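Local coordinates for glucan-binding protein C, GbpC (Streptococcus mutans UA159, PDB 5UQZ), which probably binds glucan at the cell wall and mediates both sucrose-dependent and sucrose-independent adherence of the bacterium, at residues E69-L74 and Y136-N141; K119-F124 and L172-T177; K194-M199 and P311-V316; K238-D243 and G258-S263. One frame throughout, in Å; residues are numbered along the deposited sequence.

In the fold
All four contacts belong to the glucan-binding domain, whose beta-supersandwich packs antiparallel sheets together. Contacts 1, 3 and 4 lie on the larger sheet. Contacts 3 and 4 have centres 10 Å apart and share a strand: 312-319 pairs with 194-204 on one side and with 233-240 on the other. Contact 2 belongs to the smaller sheet, and its centre is also 10 Å from that of contact 1; the two touch where His174 ND1 bonds to Ala72 O. The calcium ion, bound through Ser224, Asn226 and Glu237, is nearest contact 3, about 7 Å from the side chain of Val316. Contact 1 is remote from it.

Contact 1 (E69-L74 and Y136-N141); sequences EPEAKL and YDNIVN
Lys73 and Asp137 form a hydrogen-bonded antiparallel pair where strands 73-77 and 132-137 of the larger sheet of the beta-supersandwich meet; their N-H groups and carbonyl oxygens bond reciprocally. On the same face the lysine folds over to a salt bridge, NZ to OD1 2.8 Å, on the syn side of the carboxylate. The last torsion of Lys73 (chi4 70°) turns NZ back to that oxygen, and a long flexible amine suits a partly exposed strand pair.

Apolar contact falls on the other face, where Leu74 lies alongside Tyr136 and sets CD2 3.2 Å from CE2. The tyrosine hydroxyl bonds to Tyr156. Just outside the paired strands, Ala72 CB meets Ile139 CD1 at 4.0 Å, and so small a side chain fits this buried spot.

Beyond the strands, the buried carboxylate of Glu69 grips two successive backbone N-H groups: OE1 takes that of Val140 almost straight (174°), while OE2 takes that of Asn141 and also bonds to the Ser142 hydroxyl. Satisfying two neighbouring donors at once is a task that suits a carboxylate. A water completes the join, donating to Glu69 OE1 and to Asn138 O and accepting from Glu71 N at 2.9 Å.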
loop_
_atom_site.group_PDB
_atom_site.type_symbol
_atom_site.label_atom_id
_atom_site.label_comp_id
_atom_site.label_asym_id
_atom_site.label_seq_id
_atom_site.Cartn_x
_atom_site.Cartn_y
_atom_site.Cartn_z
ATOM N N GLU A 69 3.894 1.739 -15.745
ATOM C CA GLU A 69 4.911 1.345 -16.721
ATOM C C GLU A 69 4.724 -0.125 -17.038
ATOM O O GLU A 69 5.535 -0.990 -16.679
ATOM C CB GLU A 69 6.323 1.653 -16.208
ATOM C CG GLU A 69 6.607 3.170 -16.195
ATOM C CD GLU A 69 6.569 3.802 -17.596
ATOM O OE1 GLU A 69 6.578 3.085 -18.627
ATOM O OE2 GLU A 69 6.540 5.063 -17.678
ATOM N N PRO A 70 3.641 -0.451 -17.754
ATOM C CA PRO A 70 3.272 -1.858 -17.932
ATOM C C PRO A 70 4.111 -2.573 -18.978
ATOM O O PRO A 70 3.983 -3.789 -19.124
ATOM C CB PRO A 70 1.786 -1.784 -18.372
ATOM C CG PRO A 70 1.709 -0.479 -19.082
ATOM C CD PRO A 70 2.653 0.466 -18.342
ATOM N N GLU A 71 4.978 -1.868 -19.698
ATOM C CA GLU A 71 5.852 -2.465 -20.705
ATOM C C GLU A 71 7.268 -2.654 -20.196
ATOM O O GLU A 71 8.110 -3.107 -20.964
ATOM C CB GLU A 71 5.906 -1.588 -21.985
ATOM C CG GLU A 71 4.546 -1.269 -22.531
ATOM C CD GLU A 71 4.576 -0.353 -23.738
ATOM O OE1 GLU A 71 5.536 -0.371 -24.536
ATOM O OE2 GLU A 71 3.588 0.388 -23.935
ATOM N N ALA A 72 7.551 -2.266 -18.962
ATOM C CA ALA A 72 8.945 -2.236 -18.515
ATOM C C ALA A 72 9.507 -3.654 -18.427
ATOM O O ALA A 72 8.781 -4.623 -18.164
ATOM C CB ALA A 72 9.041 -1.540 -17.173
ATOM N N LYS A 73 10.821 -3.757 -18.618
ATOM C CA LYS A 73 11.520 -5.025 -18.470
ATOM C C LYS A 73 12.694 -4.827 -17.516
ATOM O O LYS A 73 13.175 -3.710 -17.313
ATOM C CB LYS A 73 11.961 -5.557 -19.829
ATOM C CG LYS A 73 13.000 -4.730 -20.475
ATOM C CD LYS A 73 13.533 -5.466 -21.723
ATOM C CE LYS A 73 14.466 -4.619 -22.531
ATOM N NZ LYS A 73 15.758 -4.424 -21.808
ATOM N N LEU A 74 13.161 -5.954 -16.973
ATOM C CA LEU A 74 14.089 -5.985 -15.854
ATOM C C LEU A 74 15.441 -6.580 -16.206
ATOM O O LEU A 74 15.507 -7.585 -16.906
ATOM C CB LEU A 74 13.590 -7.132 -14.907
ATOM C CG LEU A 74 12.283 -6.860 -14.214
ATOM C CD1 LEU A 74 11.688 -8.116 -13.607
ATOM C CD2 LEU A 74 12.386 -5.737 -13.172
ATOM N N TYR A 136 15.378 -1.121 -14.814
ATOM C CA TYR A 136 14.120 -1.245 -15.536
ATOM C C TYR A 136 14.197 -0.364 -16.771
ATOM O O TYR A 136 14.534 0.841 -16.686
ATOM C CB TYR A 136 12.961 -0.738 -14.680
ATOM C CG TYR A 136 12.790 -1.377 -13.311
ATOM C CD1 TYR A 136 13.554 -0.969 -12.221
ATOM C CD2 TYR A 136 11.824 -2.398 -13.099
ATOM C CE1 TYR A 136 13.362 -1.497 -10.957
ATOM C CE2 TYR A 136 11.607 -2.899 -11.832
ATOM C CZ TYR A 136 12.367 -2.443 -10.761
ATOM O OH TYR A 136 12.149 -2.892 -9.492
ATOM N N ASP A 137 13.898 -0.926 -17.924
ATOM C CA ASP A 137 13.833 -0.092 -19.111
ATOM C C ASP A 137 12.610 -0.447 -19.927
ATOM O O ASP A 137 11.765 -1.211 -19.480
ATOM C CB ASP A 137 15.149 0.112 -19.833
ATOM C CG ASP A 137 15.685 -1.153 -20.342
ATOM O OD1 ASP A 137 15.040 -2.168 -20.229
ATOM O OD2 ASP A 137 16.763 -1.147 -20.936
ATOM N N ASN A 138 12.486 0.161 -21.115
ATOM C CA ASN A 138 11.199 0.278 -21.817
ATOM C C ASN A 138 10.194 1.069 -20.967
ATOM O O ASN A 138 9.129 0.580 -20.578
ATOM C CB ASN A 138 10.619 -1.066 -22.293
ATOM C CG ASN A 138 9.735 -0.882 -23.498
ATOM O OD1 ASN A 138 9.577 0.206 -24.006
ATOM N ND2 ASN A 138 9.314 -1.972 -24.087
ATOM N N ILE A 139 10.591 2.323 -20.682
ATOM C CA ILE A 139 9.816 3.275 -19.862
ATOM C C ILE A 139 9.170 4.225 -20.853
ATOM O O ILE A 139 9.861 4.906 -21.638
ATOM C CB ILE A 139 10.738 4.033 -18.902
ATOM C CG1 ILE A 139 11.619 3.079 -18.075
ATOM C CG2 ILE A 139 9.899 4.930 -18.008
ATOM C CD1 ILE A 139 10.892 2.015 -17.313
ATOM N N VAL A 140 7.820 4.234 -20.846
ATOM C CA VAL A 140 7.081 4.857 -21.935
ATOM C C VAL A 140 6.200 6.005 -21.505
ATOM O O VAL A 140 5.836 6.820 -22.375
ATOM C CB VAL A 140 6.245 3.821 -22.730
ATOM C CG1 VAL A 140 7.111 2.702 -23.205
ATOM C CG2 VAL A 140 5.025 3.319 -21.972
ATOM N N ASN A 141 5.858 6.128 -20.212
ATOM C CA ASN A 141 4.834 7.074 -19.737
ATOM C C ASN A 141 5.374 8.078 -18.749
ATOM O O ASN A 141 4.546 8.812 -18.198
ATOM C CB ASN A 141 3.705 6.316 -19.024
ATOM C CG ASN A 141 2.937 5.435 -19.965
ATOM O OD1 ASN A 141 2.666 5.820 -21.096
ATOM N ND2 ASN A 141 2.598 4.221 -19.505
HETATM O O HOH W 1 6.436 0.611 -19.606
HETATM O O HOH W 2 7.217 -1.868 -26.213
HETATM O O HOH W 3 18.369 -3.361 -21.665
#

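Contact 2 (K119-F124 and L172-T177)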
loop_
_atom_site.group_PDB
_atom_site.type_symbol
_atom_site.label_atom_id
_atom_site.label_comp_id
_atom_site.label_asym_id
_atom_site.label_seq_id
_atom_site.Cartn_x
_atom_site.Cartn_y
_atom_site.Cartn_z
ATOM N N LYS A 119 10.862 -9.626 -19.237
ATOM C CA LYS A 119 9.590 -8.937 -19.375
ATOM C C LYS A 119 8.542 -9.367 -18.358
ATOM O O LYS A 119 7.417 -8.851 -18.419
ATOM C CB LYS A 119 9.040 -9.124 -20.788
ATOM C CG LYS A 119 10.046 -8.633 -21.860
ATOM C CD LYS A 119 9.442 -8.678 -23.278
ATOM C CE LYS A 119 9.081 -10.057 -23.748
ATOM N NZ LYS A 119 10.233 -11.009 -23.797
ATOM N N GLU A 120 8.870 -10.268 -17.422
ATOM C CA GLU A 120 7.852 -10.756 -16.493
ATOM C C GLU A 120 8.273 -10.561 -15.039
ATOM O O GLU A 120 9.455 -10.368 -14.702
ATOM C CB GLU A 120 7.478 -12.202 -16.741
ATOM C CG GLU A 120 8.622 -13.101 -16.404
ATOM C CD GLU A 120 8.347 -14.591 -16.705
ATOM O OE1 GLU A 120 7.224 -15.049 -16.462
ATOM O OE2 GLU A 120 9.248 -15.321 -17.152
ATOM N N ASP A 121 7.246 -10.528 -14.187
ATOM C CA ASP A 121 7.483 -10.488 -12.754
ATOM C C ASP A 121 8.398 -11.642 -12.363
ATOM O O ASP A 121 8.277 -12.743 -12.887
ATOM C CB ASP A 121 6.159 -10.618 -11.997
ATOM C CG ASP A 121 5.175 -9.496 -12.260
ATOM O OD1 ASP A 121 5.560 -8.396 -12.725
ATOM O OD2 ASP A 121 3.992 -9.704 -11.942
ATOM N N THR A 122 9.317 -11.380 -11.439
ATOM C CA THR A 122 10.376 -12.333 -11.101
ATOM C C THR A 122 10.344 -12.643 -9.616
ATOM O O THR A 122 10.122 -11.758 -8.804
ATOM C CB THR A 122 11.714 -11.658 -11.492
ATOM O OG1 THR A 122 11.707 -11.435 -12.923
ATOM C CG2 THR A 122 12.931 -12.497 -11.161
ATOM N N TRP A 123 10.606 -13.872 -9.225
ATOM C CA TRP A 123 10.576 -14.293 -7.821
ATOM C C TRP A 123 11.967 -14.735 -7.391
ATOM O O TRP A 123 12.636 -15.479 -8.130
ATOM C CB TRP A 123 9.625 -15.483 -7.668
ATOM C CG TRP A 123 8.172 -15.182 -7.707
ATOM C CD1 TRP A 123 7.381 -15.042 -8.839
ATOM C CD2 TRP A 123 7.286 -15.056 -6.591
ATOM N NE1 TRP A 123 6.068 -14.833 -8.472
ATOM C CE2 TRP A 123 5.982 -14.842 -7.102
ATOM C CE3 TRP A 123 7.473 -15.103 -5.213
ATOM C CZ2 TRP A 123 4.888 -14.693 -6.268
ATOM C CZ3 TRP A 123 6.399 -14.946 -4.388
ATOM C CH2 TRP A 123 5.120 -14.733 -4.915
ATOM N N PHE A 124 12.353 -14.352 -6.179
ATOM C CA PHE A 124 13.650 -14.747 -5.658
ATOM C C PHE A 124 13.654 -14.585 -4.151
ATOM O O PHE A 124 12.792 -13.914 -3.580
ATOM C CB PHE A 124 14.825 -13.955 -6.283
ATOM C CG PHE A 124 14.646 -12.463 -6.283
ATOM C CD1 PHE A 124 14.949 -11.701 -5.167
ATOM C CD2 PHE A 124 14.178 -11.831 -7.426
ATOM C CE1 PHE A 124 14.795 -10.293 -5.213
ATOM C CE2 PHE A 124 14.022 -10.457 -7.463
ATOM C CZ PHE A 124 14.342 -9.705 -6.343
ATOM N N LEU A 172 9.153 -9.537 -7.419
ATOM C CA LEU A 172 9.614 -8.277 -7.952
ATOM C C LEU A 172 8.855 -7.999 -9.239
ATOM O O LEU A 172 8.999 -8.714 -10.244
ATOM C CB LEU A 172 11.109 -8.367 -8.247
ATOM C CG LEU A 172 11.741 -7.118 -8.855
ATOM C CD1 LEU A 172 11.886 -6.044 -7.839
ATOM C CD2 LEU A 172 13.159 -7.454 -9.420
ATOM N N PHE A 173 8.055 -6.938 -9.251
ATOM C CA PHE A 173 7.232 -6.656 -10.444
ATOM C C PHE A 173 8.072 -6.074 -11.558
ATOM O O PHE A 173 8.979 -5.258 -11.331
ATOM C CB PHE A 173 6.135 -5.673 -10.015
ATOM C CG PHE A 173 5.205 -6.299 -8.980
ATOM C CD1 PHE A 173 4.372 -7.378 -9.343
ATOM C CD2 PHE A 173 5.275 -5.920 -7.638
ATOM C CE1 PHE A 173 3.567 -7.974 -8.393
ATOM C CE2 PHE A 173 4.472 -6.536 -6.697
ATOM C CZ PHE A 173 3.619 -7.566 -7.080
ATOM N N HIS A 174 7.755 -6.453 -12.802
ATOM C CA HIS A 174 8.522 -5.873 -13.905
ATOM C C HIS A 174 8.202 -4.393 -14.081
ATOM O O HIS A 174 9.032 -3.661 -14.620
ATOM C CB HIS A 174 8.359 -6.667 -15.197
ATOM C CG HIS A 174 7.008 -6.573 -15.811
ATOM N ND1 HIS A 174 6.709 -5.611 -16.747
ATOM C CD2 HIS A 174 5.883 -7.291 -15.617
ATOM C CE1 HIS A 174 5.442 -5.753 -17.109
ATOM N NE2 HIS A 174 4.934 -6.785 -16.462
ATOM N N ASP A 175 7.015 -3.951 -13.627
ATOM C CA ASP A 175 6.663 -2.535 -13.620
ATOM C C ASP A 175 7.203 -1.913 -12.329
ATOM O O ASP A 175 6.702 -2.226 -11.236
ATOM C CB ASP A 175 5.141 -2.394 -13.718
ATOM C CG ASP A 175 4.670 -0.930 -13.692
ATOM O OD1 ASP A 175 5.434 -0.042 -13.289
ATOM O OD2 ASP A 175 3.501 -0.679 -14.033
ATOM N N PRO A 176 8.203 -1.016 -12.407
ATOM C CA PRO A 176 8.839 -0.518 -11.177
ATOM C C PRO A 176 7.903 0.313 -10.323
ATOM O O PRO A 176 8.202 0.535 -9.141
ATOM C CB PRO A 176 10.023 0.340 -11.691
ATOM C CG PRO A 176 9.573 0.754 -13.058
ATOM C CD PRO A 176 8.789 -0.408 -13.617
ATOM N N THR A 177 6.791 0.821 -10.866
ATOM C CA THR A 177 5.851 1.579 -10.056
ATOM C C THR A 177 5.076 0.688 -9.123
ATOM O O THR A 177 4.389 1.217 -8.227
ATOM C CB THR A 177 4.902 2.403 -10.952
ATOM O OG1 THR A 177 4.004 1.538 -11.634
ATOM C CG2 THR A 177 5.641 3.327 -11.888
HETATM O O HOH W 4 4.378 -5.786 -12.933
#
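Thr122 and Leu172 form the antiparallel hydrogen-bonded pair at which strands 122-127 and 167-172 of the smaller sheet of the supersandwich meet, before residues 173-177 leave as a loop. Their backbones bond both ways, Leu172 N to Thr122 O at 2.8 Å.

Asp121 takes over where the ladder stops. Its OD1 accepts the N-H of His174 at 2.9 Å (163°), met on the anti side and 20° out of the carboxylate plane, and also accepts a proton from a water that in turn accepts from Asp175 N. A short acidic side chain suits this place because it reaches the backbone of the departing loop. OD2 approaches the edge of the Phe173 ring, 3.5 Å from CD1, with carboxylate and ring nearly perpendicular (87°). The imidazole of His174 carries Lys119 O over the centre of one face, and its ND1 bonds to Ala72 O. Within the loop, Asp175 OD1 accepts the N-H of Thr177, closing an Asx turn, and also the Thr177 hydroxyl from the same face of the carboxylate.

On the apolar side, Phe124 CE2 touches Leu172 CB at 3.7 Å, and Leu172 CD2 lies at the ring edge.

Leu172 also packs on Ile76, Val134 and Tyr136, so this pair faces strands 73-77 and 132-137 of the larger sheet, while Phe173 meets Trp328 of strand 325-329.

Contact 3 (K194-M199 and P311-V316)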
loop_
_atom_site.group_PDB
_atom_site.type_symbol
_atom_site.label_atom_id
_atom_site.label_comp_id
_atom_site.label_asym_id
_atom_site.label_seq_id
_atom_site.Cartn_x
_atom_site.Cartn_y
_atom_site.Cartn_z
ATOM N N LYS A 194 11.536 -7.903 12.402
ATOM C CA LYS A 194 10.902 -7.181 11.298
ATOM C C LYS A 194 11.591 -7.569 10.001
ATOM O O LYS A 194 12.776 -7.946 9.985
ATOM C CB LYS A 194 10.957 -5.687 11.501
ATOM C CG LYS A 194 12.258 -5.114 11.645
ATOM C CD LYS A 194 12.124 -3.683 12.270
ATOM C CE LYS A 194 13.499 -3.057 12.374
ATOM N NZ LYS A 194 13.442 -1.632 12.782
ATOM N N ILE A 195 10.857 -7.414 8.895
ATOM C CA ILE A 195 11.466 -7.346 7.581
ATOM C C ILE A 195 11.800 -5.868 7.360
ATOM O O ILE A 195 10.926 -4.991 7.518
ATOM C CB ILE A 195 10.496 -7.858 6.500
ATOM C CG1 ILE A 195 10.282 -9.369 6.647
ATOM C CG2 ILE A 195 11.015 -7.539 5.086
ATOM C CD1 ILE A 195 9.190 -9.937 5.748
ATOM N N SER A 196 13.047 -5.593 6.982
ATOM C CA SER A 196 13.516 -4.221 6.761
ATOM C C SER A 196 14.236 -4.200 5.423
ATOM O O SER A 196 15.121 -5.033 5.202
ATOM C CB SER A 196 14.517 -3.860 7.861
ATOM O OG SER A 196 15.139 -2.626 7.532
ATOM N N VAL A 197 13.864 -3.257 4.551
ATOM C CA VAL A 197 14.478 -3.170 3.211
ATOM C C VAL A 197 14.875 -1.710 2.978
ATOM O O VAL A 197 14.019 -0.819 3.018
ATOM C CB VAL A 197 13.496 -3.635 2.106
ATOM C CG1 VAL A 197 14.124 -3.449 0.709
ATOM C CG2 VAL A 197 13.116 -5.093 2.288
ATOM N N THR A 198 16.151 -1.485 2.678
ATOM C CA THR A 198 16.604 -0.180 2.241
ATOM C C THR A 198 16.595 -0.145 0.715
ATOM O O THR A 198 17.046 -1.085 0.050
ATOM C CB THR A 198 18.022 0.100 2.769
ATOM O OG1 THR A 198 17.996 0.125 4.193
ATOM C CG2 THR A 198 18.574 1.428 2.257
ATOM N N MET A 199 16.073 0.953 0.180
ATOM C CA MET A 199 15.961 1.118 -1.257
ATOM C C MET A 199 16.508 2.470 -1.665
ATOM O O MET A 199 16.473 3.444 -0.903
ATOM C CB MET A 199 14.579 0.908 -1.763
ATOM C CG MET A 199 13.425 1.316 -1.133
ATOM S SD MET A 199 11.923 0.438 -1.900
ATOM C CE MET A 199 11.957 1.131 -3.545
ATOM N N PRO A 311 18.780 7.134 -0.097
ATOM C CA PRO A 311 18.122 5.869 0.343
ATOM C C PRO A 311 17.075 6.103 1.438
ATOM O O PRO A 311 17.134 7.066 2.235
ATOM C CB PRO A 311 19.295 5.043 0.894
ATOM C CG PRO A 311 20.500 5.595 0.143
ATOM C CD PRO A 311 20.258 7.092 0.014
ATOM N N PHE A 312 16.113 5.189 1.457
ATOM C CA PHE A 312 15.096 5.154 2.490
ATOM C C PHE A 312 14.823 3.696 2.809
ATOM O O PHE A 312 15.188 2.812 2.051
ATOM C CB PHE A 312 13.826 5.916 2.043
ATOM C CG PHE A 312 13.223 5.412 0.793
ATOM C CD1 PHE A 312 13.706 5.870 -0.448
ATOM C CD2 PHE A 312 12.189 4.477 0.809
ATOM C CE1 PHE A 312 13.170 5.399 -1.656
ATOM C CE2 PHE A 312 11.648 4.029 -0.402
ATOM C CZ PHE A 312 12.149 4.484 -1.623
ATOM N N THR A 313 14.175 3.446 3.949
ATOM C CA THR A 313 14.011 2.066 4.417
ATOM C C THR A 313 12.583 1.825 4.859
ATOM O O THR A 313 12.050 2.584 5.672
ATOM C CB THR A 313 14.952 1.819 5.602
ATOM O OG1 THR A 313 16.297 2.058 5.180
ATOM C CG2 THR A 313 14.831 0.387 6.129
ATOM N N PHE A 314 11.955 0.764 4.372
ATOM C CA PHE A 314 10.647 0.385 4.885
ATOM C C PHE A 314 10.783 -0.835 5.773
ATOM O O PHE A 314 11.692 -1.668 5.583
ATOM C CB PHE A 314 9.624 0.162 3.775
ATOM C CG PHE A 314 9.855 -1.045 2.871
ATOM C CD1 PHE A 314 9.394 -2.309 3.277
ATOM C CD2 PHE A 314 10.428 -0.898 1.632
ATOM C CE1 PHE A 314 9.555 -3.409 2.449
ATOM C CE2 PHE A 314 10.582 -2.023 0.794
ATOM C CZ PHE A 314 10.134 -3.276 1.194
ATOM N N THR A 315 9.899 -0.923 6.768
ATOM C CA THR A 315 9.899 -2.073 7.652
ATOM C C THR A 315 8.485 -2.545 7.925
ATOM O O THR A 315 7.520 -1.769 7.879
ATOM C CB THR A 315 10.628 -1.842 9.011
ATOM O OG1 THR A 315 9.859 -0.964 9.825
ATOM C CG2 THR A 315 12.005 -1.221 8.822
ATOM N N VAL A 316 8.370 -3.820 8.258
ATOM C CA VAL A 316 7.111 -4.403 8.694
ATOM C C VAL A 316 7.422 -5.439 9.753
ATOM O O VAL A 316 8.333 -6.270 9.582
ATOM C CB VAL A 316 6.283 -4.980 7.513
ATOM C CG1 VAL A 316 7.079 -6.005 6.694
ATOM C CG2 VAL A 316 4.978 -5.549 8.003
HETATM O O HOH W 5 11.280 0.104 11.931
#
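Thr198 OG1 is held by two groups: it shares a 2.8 Å hydrogen bond with Thr313 OG1 across the sheet, and Asn159 ND2 of strand 151-160 bonds to it as well. The same amide bonds to Ser196 OG, so one asparagine ties two hydroxyls of this face. The threonines are a non-hydrogen-bonded pair in the antiparallel ladder of strands 194-204 and 312-319, in the larger sheet of the beta-supersandwich. Such pairs bring the backbones close, here 4.1 Å between the CA atoms of Thr198 and Thr313, and small hydroxyl side chains can then meet directly. At the end of this row, a water links Lys194 NZ to Thr315 OG1.

Backbone bonds run both ways at Ile195-Val316, Val197-Phe314 and Met199-Phe312. These residues fill the apolar face, which packs on strands 180-184 and 325-329 of the smaller sheet. Phe314 lies alongside Val197, whose CB sits 3.4 Å above the ring plane, offset toward the rim, in a CH-pi contact; the ring also stacks with Phe329. A beta-branched residue suits this seat, since CG1 and CG2 both touch the ring.

Met199 serves two rings with its flexible thioether. Its CG lies over one face of Phe312, 3.3 Å from CE2, while SD makes a Met-aromatic contact at the edge of Phe314, in its plane, 3.9 Å from CE2.

Contact 4 (K238-D243 and G258-S263); sequences KVNLGD and GNEIYS
Lys238 lies over Tyr262, the two side chains running side by side and pointing the same way. CE sits above the centre of one ring face, 3.7 Å from its plane, as a CH-pi contact, and NZ follows as a cation-pi contact, 4.5 Å from the centroid and 20° off the ring normal. The lysine is extended beyond CG (chi2 -175°), which carries CD past the ring atom CD1. A long aliphatic chain ending in a charge suits an aromatic face on both counts. On another side it meets Glu260: OE2 stands 3.6 Å from Lys238 CD, while NZ and OE1, 4.1 Å apart, are too distant for a salt bridge and share a water, which accepts from NZ and donates to OE1.

These groups are positioned by the antiparallel strands 233-240 and 260-263 of the larger sheet. Val239 and Ile261 form the hydrogen-bonded pair, bonded both ways, Ile261 N to Val239 O at 2.8 Å. On their apolar side, Leu241 CD1 meets Ile261 CG1 at 3.7 Å, crossing at about a right angle, and both residues pack on Phe246. Asn240 OD1 accepts the N-H of Gly242 at 2.9 Å, an Asx turn that bends the chain after the strand; the positive phi of Gly242 favours glycine.

Further out, Lys238 and Asn240 bond through their backbones to Thr315 and Thr313, and the ring of Tyr262 meets His257.

With the pi face beneath it and a carboxylate reached through water, the ammonium of Lys238 would probably be stabilised in its charged form without a direct ion pair to Glu260.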
loop_
_atom_site.group_PDB
_atom_site.type_symbol
_atom_site.label_atom_id
_atom_site.label_comp_id
_atom_site.label_asym_id
_atom_site.label_seq_id
_atom_site.Cartn_x
_atom_site.Cartn_y
_atom_site.Cartn_z
ATOM N N LYS A 238 6.216 0.751 8.493
ATOM C CA LYS A 238 6.912 2.011 8.763
ATOM C C LYS A 238 7.874 2.341 7.639
ATOM O O LYS A 238 8.358 1.451 6.945
ATOM C CB LYS A 238 7.767 1.898 10.063
ATOM C CG LYS A 238 6.999 1.432 11.301
ATOM C CD LYS A 238 7.896 1.465 12.529
ATOM C CE LYS A 238 7.124 1.148 13.784
ATOM N NZ LYS A 238 8.035 1.013 14.941
ATOM N N VAL A 239 8.160 3.643 7.496
ATOM C CA VAL A 239 9.210 4.075 6.574
ATOM C C VAL A 239 10.151 5.030 7.296
ATOM O O VAL A 239 9.698 6.011 7.900
ATOM C CB VAL A 239 8.643 4.736 5.309
ATOM C CG1 VAL A 239 9.802 5.043 4.324
ATOM C CG2 VAL A 239 7.620 3.841 4.677
ATOM N N ASN A 240 11.459 4.784 7.211
ATOM C CA ASN A 240 12.472 5.732 7.630
ATOM C C ASN A 240 12.908 6.468 6.367
ATOM O O ASN A 240 13.481 5.862 5.448
ATOM C CB ASN A 240 13.645 5.010 8.282
ATOM C CG ASN A 240 14.666 5.981 8.833
ATOM O OD1 ASN A 240 14.936 7.030 8.236
ATOM N ND2 ASN A 240 15.233 5.659 10.011
ATOM N N LEU A 241 12.606 7.762 6.304
ATOM C CA LEU A 241 12.818 8.509 5.070
ATOM C C LEU A 241 14.267 8.928 4.864
ATOM O O LEU A 241 14.588 9.409 3.761
ATOM C CB LEU A 241 11.939 9.770 5.004
ATOM C CG LEU A 241 10.459 9.408 4.684
ATOM C CD1 LEU A 241 9.742 8.622 5.773
ATOM C CD2 LEU A 241 9.732 10.704 4.507
ATOM N N GLY A 242 15.140 8.750 5.854
ATOM C CA GLY A 242 16.510 9.150 5.629
ATOM C C GLY A 242 16.573 10.645 5.399
ATOM O O GLY A 242 15.936 11.439 6.098
ATOM N N ASP A 243 17.353 11.042 4.402
ATOM C CA ASP A 243 17.481 12.440 4.018
ATOM C C ASP A 243 16.347 12.969 3.141
ATOM O O ASP A 243 16.333 14.167 2.792
ATOM C CB ASP A 243 18.846 12.644 3.353
ATOM C CG ASP A 243 19.256 14.106 3.286
ATOM O OD1 ASP A 243 19.018 14.843 4.272
ATOM O OD2 ASP A 243 19.776 14.505 2.253
ATOM N N GLY A 258 9.764 10.497 15.403
ATOM C CA GLY A 258 11.189 10.519 15.442
ATOM C C GLY A 258 11.738 10.399 14.066
ATOM O O GLY A 258 11.610 11.307 13.231
ATOM N N ASN A 259 12.238 9.195 13.802
ATOM C CA ASN A 259 12.960 8.886 12.588
ATOM C C ASN A 259 12.077 8.224 11.531
ATOM O O ASN A 259 12.505 8.101 10.393
ATOM C CB ASN A 259 14.166 7.957 12.924
ATOM C CG ASN A 259 15.179 8.578 13.835
ATOM O OD1 ASN A 259 15.446 9.785 13.790
ATOM N ND2 ASN A 259 15.796 7.735 14.656
ATOM N N GLU A 260 10.854 7.838 11.864
ATOM C CA GLU A 260 10.057 7.030 10.958
ATOM C C GLU A 260 8.649 7.600 10.823
ATOM O O GLU A 260 8.138 8.260 11.725
ATOM C CB GLU A 260 9.971 5.617 11.499
ATOM C CG GLU A 260 11.318 4.843 11.477
ATOM C CD GLU A 260 11.169 3.496 12.101
ATOM O OE1 GLU A 260 10.971 3.452 13.320
ATOM O OE2 GLU A 260 11.167 2.489 11.367
ATOM N N ILE A 261 7.996 7.279 9.717
ATOM C CA ILE A 261 6.570 7.566 9.547
ATOM C C ILE A 261 5.789 6.272 9.644
ATOM O O ILE A 261 6.215 5.230 9.129
ATOM C CB ILE A 261 6.197 8.356 8.278
ATOM C CG1 ILE A 261 6.437 7.543 7.004
ATOM C CG2 ILE A 261 6.967 9.707 8.289
ATOM C CD1 ILE A 261 5.776 8.173 5.778
ATOM N N TYR A 262 4.644 6.340 10.314
ATOM C CA TYR A 262 3.747 5.208 10.464
ATOM C C TYR A 262 2.511 5.714 11.193
ATOM O O TYR A 262 2.459 6.849 11.686
ATOM C CB TYR A 262 4.374 4.039 11.230
ATOM C CG TYR A 262 4.940 4.302 12.599
ATOM C CD1 TYR A 262 6.254 4.769 12.750
ATOM C CD2 TYR A 262 4.160 4.069 13.734
ATOM C CE1 TYR A 262 6.802 4.985 14.010
ATOM C CE2 TYR A 262 4.691 4.299 15.020
ATOM C CZ TYR A 262 5.997 4.771 15.145
ATOM O OH TYR A 262 6.504 5.007 16.397
ATOM N N SER A 263 1.521 4.835 11.296
ATOM C CA SER A 263 0.333 5.098 12.090
ATOM C C SER A 263 0.587 4.624 13.501
ATOM O O SER A 263 0.748 3.434 13.728
ATOM C CB SER A 263 -0.856 4.359 11.475
ATOM O OG SER A 263 -2.059 4.579 12.195
HETATM O O HOH W 6 9.680 3.181 15.415
#